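Long-range contacts in N-acyl-D-glutamate deacylase (Bordetella bronchiseptica, PDB 3GIP), which catalyses the hydrolytic deacylation of N-acyl-D-glutamate, probably with the help of its bound zinc, as a member of the amidohydrolase superfamily: residues T216-N221 with V246-C251; L279-Y284 with D349-I354; G14-G19 with G418-G423; G86-V91 with A453-N458; G96-P101 with H146-L151. One frame throughout, in Å; residues are numbered along the deposited sequence.

Along the chain, the 96-101 with 146-151 pair (contact 5) closes first, then contact 1, then contact 2. All three fall between the ends joined by contacts 3 and 4. Contacts 1 and 2 touch each other, share the formate site, and use the neighbouring parallel strands 214-218, 243-246 and 277-281 of the barrel. Contact 5, between the loop after zinc ligand Cys95 and helix 146-153, lies about 17 Å from contact 1, centre to centre. Contacts 3 and 4 are about 13 Å apart between centres, and their segments alternate. Contact 3 joins the start of the chain to a late loop; contact 4 packs late strand 452-457 on barrel strand 87-92. Contacts 1, 2 and 5 lie around the metal pocket.

Contact 1: residues T216-N221 with V246-C251; sequences TSHIRN and VSHHKC. With ZN (zinc ion), chain F; FMT (formic acid), chain D.
Thr216 meets Ser247 through water 1, which bonds to Thr216 OG1 and to Ser247 OG. The next residue gives the direct backbone bond. Ser217 O accepts from Ser247 N at 2.9 Å. Ser217 also pairs with Val246 in a parallel beta bridge, and its hydroxyl turns to Thr186. His218 follows with CG anti to the backbone N (chi1 170°), which brings its ring to the metal. Zinc is bound by His218 ND1 at 2.0 Å and by His248 NE2 at 2.1 Å; Cys95 is the third protein ligand. The two rings stand almost perpendicular, at 89°, in an offset edge-to-face pair. The edge of His248 is directed at the face of His218, and His248 CE1 lies over that face. Ile219 joins in two ways. Water 2 accepts from Ile219 N and also bonds to Ser247 O, and Ile219 CG2 packs on Val246 CG1 at 4.2 Å. Beyond the histidines, Lys250 folds back at its last two torsions. Its NZ bonds to His248 O at 2.9 Å and to formate O2 at 2.7 Å, and it also forms a salt bridge with Glu222. The formate oxygen lies over one face of His248. Histidines at or just past the C-terminal ends of adjacent parallel strands, gripping one metal, are characteristic of the active site of the amidohydrolase TIM barrel.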
# COMPACT_ATOMS: atom_id res chain seq x y z
N THR A 216 -2.33 11.08 2.47
CA THR A 216 -3.04 9.85 2.10
C THR A 216 -3.93 9.60 3.31
O THR A 216 -3.54 9.89 4.45
CB THR A 216 -2.09 8.66 1.87
OG1 THR A 216 -1.44 8.30 3.10
CG2 THR A 216 -1.03 9.03 0.83
N SER A 217 -5.13 9.06 3.09
CA SER A 217 -6.02 8.87 4.22
C SER A 217 -6.90 7.64 4.30
O SER A 217 -7.56 7.26 3.34
CB SER A 217 -6.92 10.11 4.34
OG SER A 217 -7.84 9.98 5.42
N HIS A 218 -6.88 7.03 5.48
CA HIS A 218 -7.77 5.93 5.78
C HIS A 218 -8.81 6.83 6.43
O HIS A 218 -8.62 7.32 7.56
CB HIS A 218 -7.15 4.97 6.80
CG HIS A 218 -8.11 3.94 7.32
ND1 HIS A 218 -7.77 2.61 7.48
CD2 HIS A 218 -9.39 4.06 7.74
CE1 HIS A 218 -8.80 1.96 7.98
NE2 HIS A 218 -9.80 2.81 8.15
N ILE A 219 -9.89 7.10 5.70
CA ILE A 219 -10.92 8.02 6.17
C ILE A 219 -11.65 7.67 7.47
O ILE A 219 -11.57 6.54 7.97
CB ILE A 219 -11.91 8.33 5.03
CG1 ILE A 219 -12.68 7.08 4.61
CG2 ILE A 219 -11.13 8.87 3.82
CD1 ILE A 219 -13.61 7.32 3.44
N ARG A 220 -12.35 8.65 8.02
CA ARG A 220 -13.04 8.51 9.30
C ARG A 220 -13.97 7.31 9.45
O ARG A 220 -13.97 6.64 10.48
CB ARG A 220 -13.78 9.80 9.63
CG ARG A 220 -14.27 9.89 11.08
CD ARG A 220 -14.76 11.29 11.40
NE ARG A 220 -13.69 12.28 11.29
CZ ARG A 220 -12.81 12.55 12.25
NH1 ARG A 220 -12.87 11.90 13.40
NH2 ARG A 220 -11.86 13.46 12.05
N ASN A 221 -14.76 7.04 8.42
CA ASN A 221 -15.67 5.91 8.47
C ASN A 221 -15.89 5.41 7.05
O ASN A 221 -16.03 6.20 6.12
CB ASN A 221 -17.00 6.32 9.10
CG ASN A 221 -17.96 5.15 9.23
OD1 ASN A 221 -18.75 4.88 8.33
ND2 ASN A 221 -17.88 4.44 10.35
N VAL A 246 -7.17 8.73 -1.35
CA VAL A 246 -8.14 8.06 -0.49
C VAL A 246 -7.73 6.59 -0.47
O VAL A 246 -7.88 5.88 -1.47
CB VAL A 246 -9.57 8.18 -1.04
CG1 VAL A 246 -10.54 7.46 -0.11
CG2 VAL A 246 -9.96 9.65 -1.19
N SER A 247 -7.20 6.15 0.67
CA SER A 247 -6.73 4.78 0.83
C SER A 247 -7.83 3.72 0.80
O SER A 247 -8.95 3.96 1.27
CB SER A 247 -5.96 4.65 2.14
OG SER A 247 -4.82 5.49 2.14
N HIS A 248 -7.48 2.56 0.27
CA HIS A 248 -8.38 1.41 0.18
C HIS A 248 -9.85 1.80 0.20
O HIS A 248 -10.60 1.44 1.10
CB HIS A 248 -8.07 0.40 1.32
CG HIS A 248 -7.88 1.02 2.67
ND1 HIS A 248 -8.81 1.86 3.25
CD2 HIS A 248 -6.91 0.85 3.60
CE1 HIS A 248 -8.42 2.18 4.47
NE2 HIS A 248 -7.27 1.58 4.71
N HIS A 249 -10.26 2.55 -0.82
CA HIS A 249 -11.63 3.02 -0.90
C HIS A 249 -12.61 1.87 -1.01
O HIS A 249 -12.43 0.95 -1.83
CB HIS A 249 -11.79 3.99 -2.07
CG HIS A 249 -13.07 4.77 -2.02
ND1 HIS A 249 -13.63 5.20 -0.84
CD2 HIS A 249 -13.90 5.18 -3.01
CE1 HIS A 249 -14.75 5.85 -1.10
NE2 HIS A 249 -14.94 5.85 -2.41
N LYS A 250 -13.65 1.93 -0.19
CA LYS A 250 -14.64 0.87 -0.14
C LYS A 250 -15.90 1.35 0.57
O LYS A 250 -15.91 2.41 1.20
CB LYS A 250 -14.08 -0.29 0.68
CG LYS A 250 -13.93 0.06 2.16
CD LYS A 250 -13.37 -1.09 2.99
CE LYS A 250 -11.87 -1.18 2.87
NZ LYS A 250 -11.18 -0.02 3.54
N CYS A 251 -16.95 0.54 0.47
CA CYS A 251 -18.23 0.80 1.13
C CYS A 251 -18.58 -0.48 1.88
O CYS A 251 -18.89 -1.51 1.27
CB CYS A 251 -19.30 1.13 0.10
SG CYS A 251 -18.99 2.68 -0.78
ZN ZN F . -6.26 1.67 6.55
C FMT D . -8.80 -2.29 5.37
O1 FMT D . -8.42 -3.43 5.52
O2 FMT D . -9.30 -1.90 4.20
O HOH W 1 -2.72 5.90 4.04
O HOH W 2 -10.07 5.18 3.47

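Contact 2: residues L279-Y284 with D349-I354; sequences LDIYPY and DEVKRI. With FMT (formic acid), chain D.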
# COMPACT_ATOMS: atom_id res chain seq x y z
N LEU A 279 -6.81 7.45 -5.60
CA LEU A 279 -7.27 6.47 -4.63
C LEU A 279 -6.66 5.12 -4.96
O LEU A 279 -5.95 4.98 -5.95
CB LEU A 279 -8.80 6.36 -4.67
CG LEU A 279 -9.44 5.90 -5.99
CD1 LEU A 279 -10.79 5.27 -5.70
CD2 LEU A 279 -9.60 7.06 -6.96
N ASP A 280 -6.92 4.14 -4.11
CA ASP A 280 -6.42 2.80 -4.36
C ASP A 280 -7.33 1.77 -3.71
O ASP A 280 -8.11 2.08 -2.81
CB ASP A 280 -4.97 2.65 -3.87
CG ASP A 280 -4.78 3.04 -2.41
OD1 ASP A 280 -5.20 2.28 -1.51
OD2 ASP A 280 -4.19 4.12 -2.15
N ILE A 281 -7.24 0.54 -4.22
CA ILE A 281 -8.02 -0.57 -3.69
C ILE A 281 -7.21 -1.85 -3.76
O ILE A 281 -6.17 -1.91 -4.41
CB ILE A 281 -9.32 -0.83 -4.53
CG1 ILE A 281 -8.97 -1.18 -5.98
CG2 ILE A 281 -10.24 0.36 -4.47
CD1 ILE A 281 -8.73 -2.67 -6.26
N TYR A 282 -7.68 -2.86 -3.04
CA TYR A 282 -7.11 -4.20 -3.11
C TYR A 282 -8.32 -4.95 -3.68
O TYR A 282 -9.47 -4.61 -3.38
CB TYR A 282 -6.66 -4.74 -1.74
CG TYR A 282 -7.58 -4.48 -0.58
CD1 TYR A 282 -8.74 -5.25 -0.39
CD2 TYR A 282 -7.30 -3.48 0.34
CE1 TYR A 282 -9.58 -5.02 0.69
CE2 TYR A 282 -8.13 -3.24 1.43
CZ TYR A 282 -9.27 -4.02 1.59
OH TYR A 282 -10.10 -3.78 2.66
N PRO A 283 -8.08 -5.94 -4.55
CA PRO A 283 -9.16 -6.71 -5.18
C PRO A 283 -9.86 -7.79 -4.37
O PRO A 283 -9.88 -8.95 -4.77
CB PRO A 283 -8.46 -7.28 -6.41
CG PRO A 283 -7.10 -7.62 -5.85
CD PRO A 283 -6.76 -6.39 -5.02
N TYR A 284 -10.46 -7.40 -3.24
CA TYR A 284 -11.17 -8.33 -2.37
C TYR A 284 -12.35 -7.62 -1.70
O TYR A 284 -12.28 -6.42 -1.41
CB TYR A 284 -10.25 -8.86 -1.27
CG TYR A 284 -8.98 -9.52 -1.76
CD1 TYR A 284 -8.88 -10.91 -1.87
CD2 TYR A 284 -7.87 -8.75 -2.08
CE1 TYR A 284 -7.69 -11.51 -2.29
CE2 TYR A 284 -6.68 -9.34 -2.50
CZ TYR A 284 -6.60 -10.72 -2.60
OH TYR A 284 -5.41 -11.29 -2.99
N ASP A 349 -18.71 -6.38 -6.86
CA ASP A 349 -19.00 -5.61 -8.07
C ASP A 349 -18.64 -4.15 -7.86
O ASP A 349 -18.24 -3.47 -8.80
CB ASP A 349 -20.48 -5.73 -8.47
CG ASP A 349 -20.84 -7.11 -8.97
OD1 ASP A 349 -19.96 -7.79 -9.54
OD2 ASP A 349 -22.02 -7.51 -8.82
N GLU A 350 -18.80 -3.67 -6.63
CA GLU A 350 -18.47 -2.28 -6.32
C GLU A 350 -16.95 -2.10 -6.26
O GLU A 350 -16.43 -1.08 -6.72
CB GLU A 350 -19.10 -1.86 -4.99
CG GLU A 350 -18.76 -0.43 -4.59
CD GLU A 350 -19.83 0.19 -3.72
OE1 GLU A 350 -20.27 -0.47 -2.76
OE2 GLU A 350 -20.23 1.34 -3.99
N VAL A 351 -16.25 -3.08 -5.69
CA VAL A 351 -14.80 -3.01 -5.61
C VAL A 351 -14.27 -2.85 -7.04
O VAL A 351 -13.38 -2.05 -7.31
CB VAL A 351 -14.19 -4.30 -5.02
CG1 VAL A 351 -12.67 -4.20 -5.01
CG2 VAL A 351 -14.71 -4.52 -3.61
N LYS A 352 -14.85 -3.63 -7.95
CA LYS A 352 -14.46 -3.58 -9.35
C LYS A 352 -14.75 -2.22 -9.99
O LYS A 352 -13.93 -1.71 -10.76
CB LYS A 352 -15.16 -4.70 -10.12
CG LYS A 352 -14.64 -6.10 -9.78
CD LYS A 352 -15.43 -7.18 -10.51
CE LYS A 352 -14.77 -8.53 -10.37
NZ LYS A 352 -15.58 -9.61 -11.00
N ARG A 353 -15.91 -1.64 -9.68
CA ARG A 353 -16.25 -0.34 -10.25
C ARG A 353 -15.30 0.75 -9.75
O ARG A 353 -14.93 1.66 -10.50
CB ARG A 353 -17.69 0.06 -9.89
CG ARG A 353 -18.77 -0.77 -10.55
CD ARG A 353 -20.10 -0.03 -10.52
NE ARG A 353 -20.58 0.23 -9.17
CZ ARG A 353 -21.20 -0.66 -8.40
NH1 ARG A 353 -21.42 -1.88 -8.85
NH2 ARG A 353 -21.60 -0.33 -7.17
N ILE A 354 -14.93 0.66 -8.48
CA ILE A 354 -14.02 1.64 -7.90
C ILE A 354 -12.67 1.52 -8.58
O ILE A 354 -12.05 2.54 -8.92
CB ILE A 354 -13.87 1.41 -6.38
CG1 ILE A 354 -15.20 1.70 -5.69
CG2 ILE A 354 -12.77 2.32 -5.81
CD1 ILE A 354 -15.23 1.34 -4.22
C FMT D . -8.80 -2.29 5.37
O1 FMT D . -8.42 -3.43 5.52
O2 FMT D . -9.30 -1.90 4.20
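Strand 279-281, with Leu279 and Ile281 facing Val351 and Ile354, runs at 143° to helix 349-354, with the axes 9.3 Å apart at closest approach. No hydrogen bond crosses; the contact is mainly apolar. Ile354 sends its CG2 branch, anti to its backbone N, between two strand side chains. That methyl meets Ile281 CG2 at 3.5 Å, tighter than usual for two carbons, and Leu279 CD1 at 3.6 Å. One helical turn earlier, Val351 divides its two branches. Its CG1 lies against Tyr282 O at 3.6 Å, and its CG2 faces Tyr284 O at 3.8 Å. Pro283 is the centre of an inverse gamma turn between those carbonyls, closed by a weak bond from Tyr284 N to Tyr282 O. Tyr282 begins away from the helix and serves the pocket instead. Its OH donates to formate O2 at 2.6 Å, near the ring plane, and Arg376 makes a cation-pi contact with the ring. The strand lies between strands 243-246 and 360-362 of the barrel. Leu279 also touches Leu264 of helix 260-272, while Val351 and Pro283 both meet Tyr388 of helix 376-391.

Contact 3: residues G14-G19 with G418-G423; sequences GWIIDG and GVLQPG
Asp18 and Leu420 form the tight part of this contact. Leu420 N donates to Asp18 O at 3.0 Å, with an angle of 161° at the hydrogen. The same oxygen receives a CA-H...O contact from Val419 CA at 3.3 Å. The side chains begin close too: Asp18 CB lies 3.9 Å from Leu420 CB and 3.5 Å from Leu420 O. Gly19 comes next and passes beside Gly418 O, with backbone angles that suit glycine. The apolar groups belong to the packed side as well. Leu420 CG is anti to its carbonyl carbon (chi1 -65°). The Leu420 side chain crosses that of Ile16, and Leu420 CD1 touches Ile16 CG2 at 4.0 Å. Leu420 then packs on Pro60 and on Ile36 of strand 35-40, and Ile16 on Val58. Here the start of the chain meets a loop late in the chain. This is consistent with the small beta domain of amidohydrolases, which is built from both ends of the chain beside the barrel. The looser, wetter side is marked by the partly exposed Asp18 and Val419. Water 3 donates to Asp18 OD2 at 2.9 Å and to Leu420 O at 2.7 Å, bridging the side-chain carboxylate and the backbone. The other carboxylate oxygen, Asp18 OD1, is hydrogen-bonded to Thr20, and a long, weak ion pair links OD2 to Arg25.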
# COMPACT_ATOMS: atom_id res chain seq x y z
N GLY A 14 10.17 -10.84 -25.63
CA GLY A 14 8.86 -10.57 -25.08
C GLY A 14 8.16 -9.34 -25.65
O GLY A 14 8.64 -8.70 -26.58
N TRP A 15 7.00 -9.04 -25.07
CA TRP A 15 6.20 -7.89 -25.47
C TRP A 15 6.24 -6.87 -24.35
O TRP A 15 5.94 -7.17 -23.20
CB TRP A 15 4.76 -8.30 -25.76
CG TRP A 15 4.62 -9.05 -27.05
CD1 TRP A 15 4.96 -10.35 -27.29
CD2 TRP A 15 4.15 -8.52 -28.30
NE1 TRP A 15 4.74 -10.66 -28.61
CE2 TRP A 15 4.24 -9.56 -29.25
CE3 TRP A 15 3.67 -7.27 -28.71
CZ2 TRP A 15 3.87 -9.38 -30.59
CZ3 TRP A 15 3.30 -7.09 -30.04
CH2 TRP A 15 3.40 -8.15 -30.96
N ILE A 16 6.63 -5.65 -24.70
CA ILE A 16 6.74 -4.59 -23.72
C ILE A 16 5.46 -3.78 -23.51
O ILE A 16 4.85 -3.30 -24.45
CB ILE A 16 7.83 -3.58 -24.13
CG1 ILE A 16 9.20 -4.26 -24.16
CG2 ILE A 16 7.84 -2.39 -23.17
CD1 ILE A 16 9.73 -4.65 -22.81
N ILE A 17 5.06 -3.67 -22.24
CA ILE A 17 3.93 -2.83 -21.85
C ILE A 17 4.69 -1.89 -20.93
O ILE A 17 4.99 -2.23 -19.78
CB ILE A 17 2.83 -3.62 -21.10
CG1 ILE A 17 2.10 -4.53 -22.10
CG2 ILE A 17 1.84 -2.66 -20.45
CD1 ILE A 17 0.85 -5.19 -21.55
N ASP A 18 5.03 -0.71 -21.46
CA ASP A 18 5.84 0.26 -20.73
C ASP A 18 5.22 1.12 -19.65
O ASP A 18 5.92 1.93 -19.04
CB ASP A 18 6.56 1.17 -21.74
CG ASP A 18 5.59 1.93 -22.63
OD1 ASP A 18 4.42 2.11 -22.24
OD2 ASP A 18 6.02 2.38 -23.72
N GLY A 19 3.92 0.95 -19.40
CA GLY A 19 3.28 1.73 -18.36
C GLY A 19 2.62 3.02 -18.82
O GLY A 19 1.91 3.66 -18.05
N GLY A 418 8.45 3.60 -12.67
CA GLY A 418 7.08 3.37 -13.10
C GLY A 418 6.87 3.33 -14.60
O GLY A 418 5.74 3.23 -15.07
N VAL A 419 7.95 3.41 -15.37
CA VAL A 419 7.86 3.38 -16.83
C VAL A 419 9.09 2.72 -17.43
O VAL A 419 10.19 2.85 -16.90
CB VAL A 419 7.75 4.80 -17.43
CG1 VAL A 419 6.41 5.43 -17.07
CG2 VAL A 419 8.90 5.66 -16.94
N LEU A 420 8.89 1.99 -18.52
CA LEU A 420 10.02 1.36 -19.19
C LEU A 420 10.44 2.27 -20.33
O LEU A 420 9.88 2.23 -21.42
CB LEU A 420 9.64 -0.02 -19.73
CG LEU A 420 9.29 -1.10 -18.70
CD1 LEU A 420 9.09 -2.43 -19.42
CD2 LEU A 420 10.40 -1.23 -17.66
N GLN A 421 11.43 3.12 -20.05
CA GLN A 421 11.98 4.05 -21.04
C GLN A 421 13.47 4.18 -20.73
O GLN A 421 13.89 4.01 -19.59
CB GLN A 421 11.30 5.42 -20.92
CG GLN A 421 11.34 6.03 -19.53
CD GLN A 421 10.66 7.39 -19.45
OE1 GLN A 421 9.56 7.59 -19.99
NE2 GLN A 421 11.30 8.33 -18.77
N PRO A 422 14.29 4.47 -21.75
CA PRO A 422 15.72 4.59 -21.49
C PRO A 422 16.01 5.64 -20.41
O PRO A 422 15.39 6.71 -20.40
CB PRO A 422 16.28 5.00 -22.85
CG PRO A 422 15.33 4.34 -23.82
CD PRO A 422 13.99 4.63 -23.19
N GLY A 423 16.93 5.32 -19.51
CA GLY A 423 17.29 6.25 -18.46
C GLY A 423 16.60 6.03 -17.12
O GLY A 423 17.12 6.42 -16.08
O HOH W 3 8.83 2.88 -23.83

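Contact 4: residues G86-V91 with A453-N458; sequences GITTVV and AGVLVN
The peptide that joins Leu456 to Val457 is the flat group met by Thr88; no aromatic ring takes part. Thr88 CG2 comes to Leu456 O obliquely at 3.4 Å, from one face of the peptide and not in its plane. The same methyl lies 3.4 Å from Val455 CG1, tighter than usual for a carbon pair, and 4.0 Å from Val457 CG2. It is thus held among two valine branches and one carbonyl. Thr88 CG2 is anti to its own carbonyl carbon (OG1 chi1 55°), which sends the methyl across to the valines. Val455 reaches over with both branches. While CG1 meets the threonine, Val455 CG2 touches Gly86 CA at 4.1 Å. Gly86 has positive phi and is the C-prime residue of the Schellman motif that ends the short helix before strand 87-91. No hydrogen bond links the two segments. Their strand axes come within 7.5 Å and lie 38° apart, so this is packing between side chains and not pairing of neighbouring strands. Strand 87-92 pairs with barrel strands 57-64 and 139-145. Strand 452-457 pairs with strands 428-431 and 460-463, and Val455 and Val457 both touch Val462. On its far side, Leu456 packs on Phe9 and Ile11 of strand 7-12.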
# COMPACT_ATOMS: atom_id res chain seq x y z
N GLY A 86 5.23 -9.54 -8.19
CA GLY A 86 5.74 -8.51 -9.09
C GLY A 86 5.99 -7.10 -8.58
O GLY A 86 6.25 -6.21 -9.38
N ILE A 87 5.94 -6.91 -7.26
CA ILE A 87 6.13 -5.59 -6.67
C ILE A 87 7.61 -5.24 -6.49
O ILE A 87 8.37 -6.02 -5.93
CB ILE A 87 5.43 -5.53 -5.30
CG1 ILE A 87 3.92 -5.72 -5.50
CG2 ILE A 87 5.71 -4.20 -4.61
CD1 ILE A 87 3.17 -5.99 -4.21
N THR A 88 8.00 -4.06 -6.98
CA THR A 88 9.39 -3.60 -6.89
C THR A 88 9.56 -2.35 -6.02
O THR A 88 10.68 -1.96 -5.69
CB THR A 88 9.97 -3.29 -8.28
OG1 THR A 88 9.12 -2.35 -8.95
CG2 THR A 88 10.06 -4.56 -9.11
N THR A 89 8.45 -1.72 -5.66
CA THR A 89 8.46 -0.53 -4.82
C THR A 89 7.24 -0.56 -3.92
O THR A 89 6.16 -0.95 -4.35
CB THR A 89 8.40 0.78 -5.65
OG1 THR A 89 9.59 0.91 -6.45
CG2 THR A 89 8.29 2.00 -4.73
N VAL A 90 7.41 -0.15 -2.66
CA VAL A 90 6.28 -0.10 -1.75
C VAL A 90 6.28 1.22 -1.00
O VAL A 90 7.33 1.75 -0.64
CB VAL A 90 6.31 -1.24 -0.71
CG1 VAL A 90 7.55 -1.15 0.17
CG2 VAL A 90 5.05 -1.18 0.15
N VAL A 91 5.08 1.77 -0.80
CA VAL A 91 4.92 3.01 -0.06
C VAL A 91 4.41 2.57 1.31
O VAL A 91 3.31 2.01 1.43
CB VAL A 91 3.89 3.94 -0.72
CG1 VAL A 91 3.75 5.23 0.09
CG2 VAL A 91 4.32 4.26 -2.15
N ALA A 453 7.45 -14.55 -13.99
CA ALA A 453 8.68 -15.19 -14.42
C ALA A 453 9.95 -14.61 -13.81
O ALA A 453 10.89 -15.34 -13.50
CB ALA A 453 8.78 -15.15 -15.94
N GLY A 454 9.98 -13.29 -13.62
CA GLY A 454 11.16 -12.68 -13.05
C GLY A 454 10.93 -11.25 -12.62
O GLY A 454 10.04 -10.57 -13.14
N VAL A 455 11.73 -10.79 -11.68
CA VAL A 455 11.62 -9.42 -11.19
C VAL A 455 12.99 -8.81 -10.95
O VAL A 455 13.86 -9.42 -10.33
CB VAL A 455 10.84 -9.36 -9.85
CG1 VAL A 455 10.73 -7.91 -9.38
CG2 VAL A 455 9.46 -9.97 -10.02
N LEU A 456 13.17 -7.60 -11.47
CA LEU A 456 14.42 -6.87 -11.29
C LEU A 456 14.11 -5.61 -10.49
O LEU A 456 13.09 -4.96 -10.71
CB LEU A 456 15.02 -6.45 -12.63
CG LEU A 456 15.43 -7.50 -13.66
CD1 LEU A 456 15.98 -6.80 -14.90
CD2 LEU A 456 16.47 -8.44 -13.07
N VAL A 457 14.98 -5.30 -9.54
CA VAL A 457 14.86 -4.09 -8.74
C VAL A 457 16.16 -3.37 -9.02
O VAL A 457 17.24 -3.88 -8.72
CB VAL A 457 14.75 -4.41 -7.23
CG1 VAL A 457 14.89 -3.13 -6.42
CG2 VAL A 457 13.40 -5.06 -6.94
N ASN A 458 16.06 -2.19 -9.64
CA ASN A 458 17.25 -1.42 -9.99
C ASN A 458 18.25 -2.27 -10.76
O ASN A 458 19.46 -2.21 -10.53
CB ASN A 458 17.88 -0.84 -8.72
CG ASN A 458 16.95 0.12 -8.00
OD1 ASN A 458 16.76 0.03 -6.79
ND2 ASN A 458 16.36 1.04 -8.75

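Contact 5: residues G96-P101 with H146-L151; sequences GVSAAP and HANLRL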
# COMPACT_ATOMS: atom_id res chain seq x y z
N GLY A 96 -2.06 6.40 9.07
CA GLY A 96 -1.66 7.09 10.29
C GLY A 96 -0.54 6.47 11.10
O GLY A 96 -0.07 7.09 12.04
N VAL A 97 -0.11 5.26 10.74
CA VAL A 97 0.96 4.60 11.49
C VAL A 97 2.20 4.35 10.65
O VAL A 97 2.12 3.80 9.55
CB VAL A 97 0.47 3.28 12.12
CG1 VAL A 97 -0.54 3.57 13.21
CG2 VAL A 97 -0.15 2.38 11.04
N SER A 98 3.35 4.75 11.18
CA SER A 98 4.61 4.62 10.46
C SER A 98 5.77 4.19 11.36
O SER A 98 5.63 4.13 12.58
CB SER A 98 4.95 5.96 9.81
OG SER A 98 4.98 6.99 10.79
N ALA A 99 6.90 3.91 10.73
CA ALA A 99 8.10 3.48 11.45
C ALA A 99 8.61 4.58 12.38
O ALA A 99 9.21 4.29 13.41
CB ALA A 99 9.20 3.10 10.46
N ALA A 100 8.37 5.83 12.01
CA ALA A 100 8.82 6.97 12.80
C ALA A 100 7.87 8.16 12.60
O ALA A 100 7.14 8.21 11.61
CB ALA A 100 10.24 7.36 12.38
N PRO A 101 7.87 9.12 13.53
CA PRO A 101 8.68 9.19 14.75
C PRO A 101 8.14 8.30 15.86
O PRO A 101 6.98 7.89 15.83
CB PRO A 101 8.63 10.66 15.11
CG PRO A 101 7.23 11.02 14.73
CD PRO A 101 7.09 10.37 13.37
N HIS A 146 0.13 10.28 11.00
CA HIS A 146 -0.48 11.29 11.86
C HIS A 146 -0.61 10.75 13.28
O HIS A 146 -0.48 11.50 14.25
CB HIS A 146 -1.86 11.67 11.29
CG HIS A 146 -2.72 12.46 12.22
ND1 HIS A 146 -2.31 13.65 12.79
CD2 HIS A 146 -3.98 12.24 12.68
CE1 HIS A 146 -3.29 14.13 13.55
NE2 HIS A 146 -4.31 13.29 13.49
N ALA A 147 -0.85 9.45 13.41
CA ALA A 147 -0.95 8.86 14.74
C ALA A 147 0.40 9.03 15.44
O ALA A 147 0.46 9.40 16.61
CB ALA A 147 -1.32 7.39 14.64
N ASN A 148 1.48 8.76 14.70
CA ASN A 148 2.82 8.90 15.25
C ASN A 148 3.05 10.34 15.70
O ASN A 148 3.59 10.58 16.78
CB ASN A 148 3.88 8.54 14.20
CG ASN A 148 3.99 7.05 13.96
OD1 ASN A 148 4.99 6.43 14.33
ND2 ASN A 148 2.96 6.47 13.35
N LEU A 149 2.64 11.29 14.86
CA LEU A 149 2.82 12.70 15.19
C LEU A 149 2.12 13.04 16.49
O LEU A 149 2.72 13.67 17.37
CB LEU A 149 2.29 13.58 14.05
CG LEU A 149 3.02 13.43 12.72
CD1 LEU A 149 2.39 14.34 11.69
CD2 LEU A 149 4.50 13.76 12.89
N ARG A 150 0.86 12.63 16.63
CA ARG A 150 0.12 12.90 17.86
C ARG A 150 0.75 12.21 19.06
O ARG A 150 0.91 12.82 20.12
CB ARG A 150 -1.34 12.43 17.73
CG ARG A 150 -2.31 13.52 17.35
CD ARG A 150 -3.75 13.13 17.70
NE ARG A 150 -4.63 14.29 17.62
CZ ARG A 150 -5.40 14.72 18.62
NH1 ARG A 150 -5.41 14.08 19.78
NH2 ARG A 150 -6.15 15.80 18.46
N LEU A 151 1.11 10.94 18.91
CA LEU A 151 1.70 10.18 20.01
C LEU A 151 3.08 10.69 20.41
O LEU A 151 3.53 10.47 21.53
CB LEU A 151 1.79 8.70 19.65
CG LEU A 151 0.46 8.01 19.37
CD1 LEU A 151 0.72 6.60 18.87
CD2 LEU A 151 -0.40 7.99 20.64
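The loop that follows zinc ligand Cys95 closes here on the first turn of helix 146-153, with Gly96 at the join. Gly96 O accepts from Ala147 N at 2.8 Å. A second, weak bond reaches it from Asn148 N at 3.5 Å. Two amides at the start of the helix thus share one carbonyl. Beside them Val97 CG1 touches Ala147 CB at 4.2 Å. Asn148 fills the curve of the loop between Ser98 and Pro101. Its CG is anti to the carbonyl carbon (chi1 -75°), which extends the side chain into the bend, and its CB lies 3.8 Å from Pro101 CD. The bend has its own brace: Ser98 OG donates to Ala100 O at 2.6 Å, from above the carbonyl plane, and is also hydrogen-bonded to Gly145 N. A cis peptide precedes Pro101. Pro101 CG lies 4.3 Å from Leu149 CD2, and both side chains continue onto Met172 of helix 163-179 and Val144. The side chain of Val97 is about 8 Å from the zinc. The contact joins the loop after strand 87-92 to the start of the helix after strand 139-145, as is usual around the metal end of an amidohydrolase barrel.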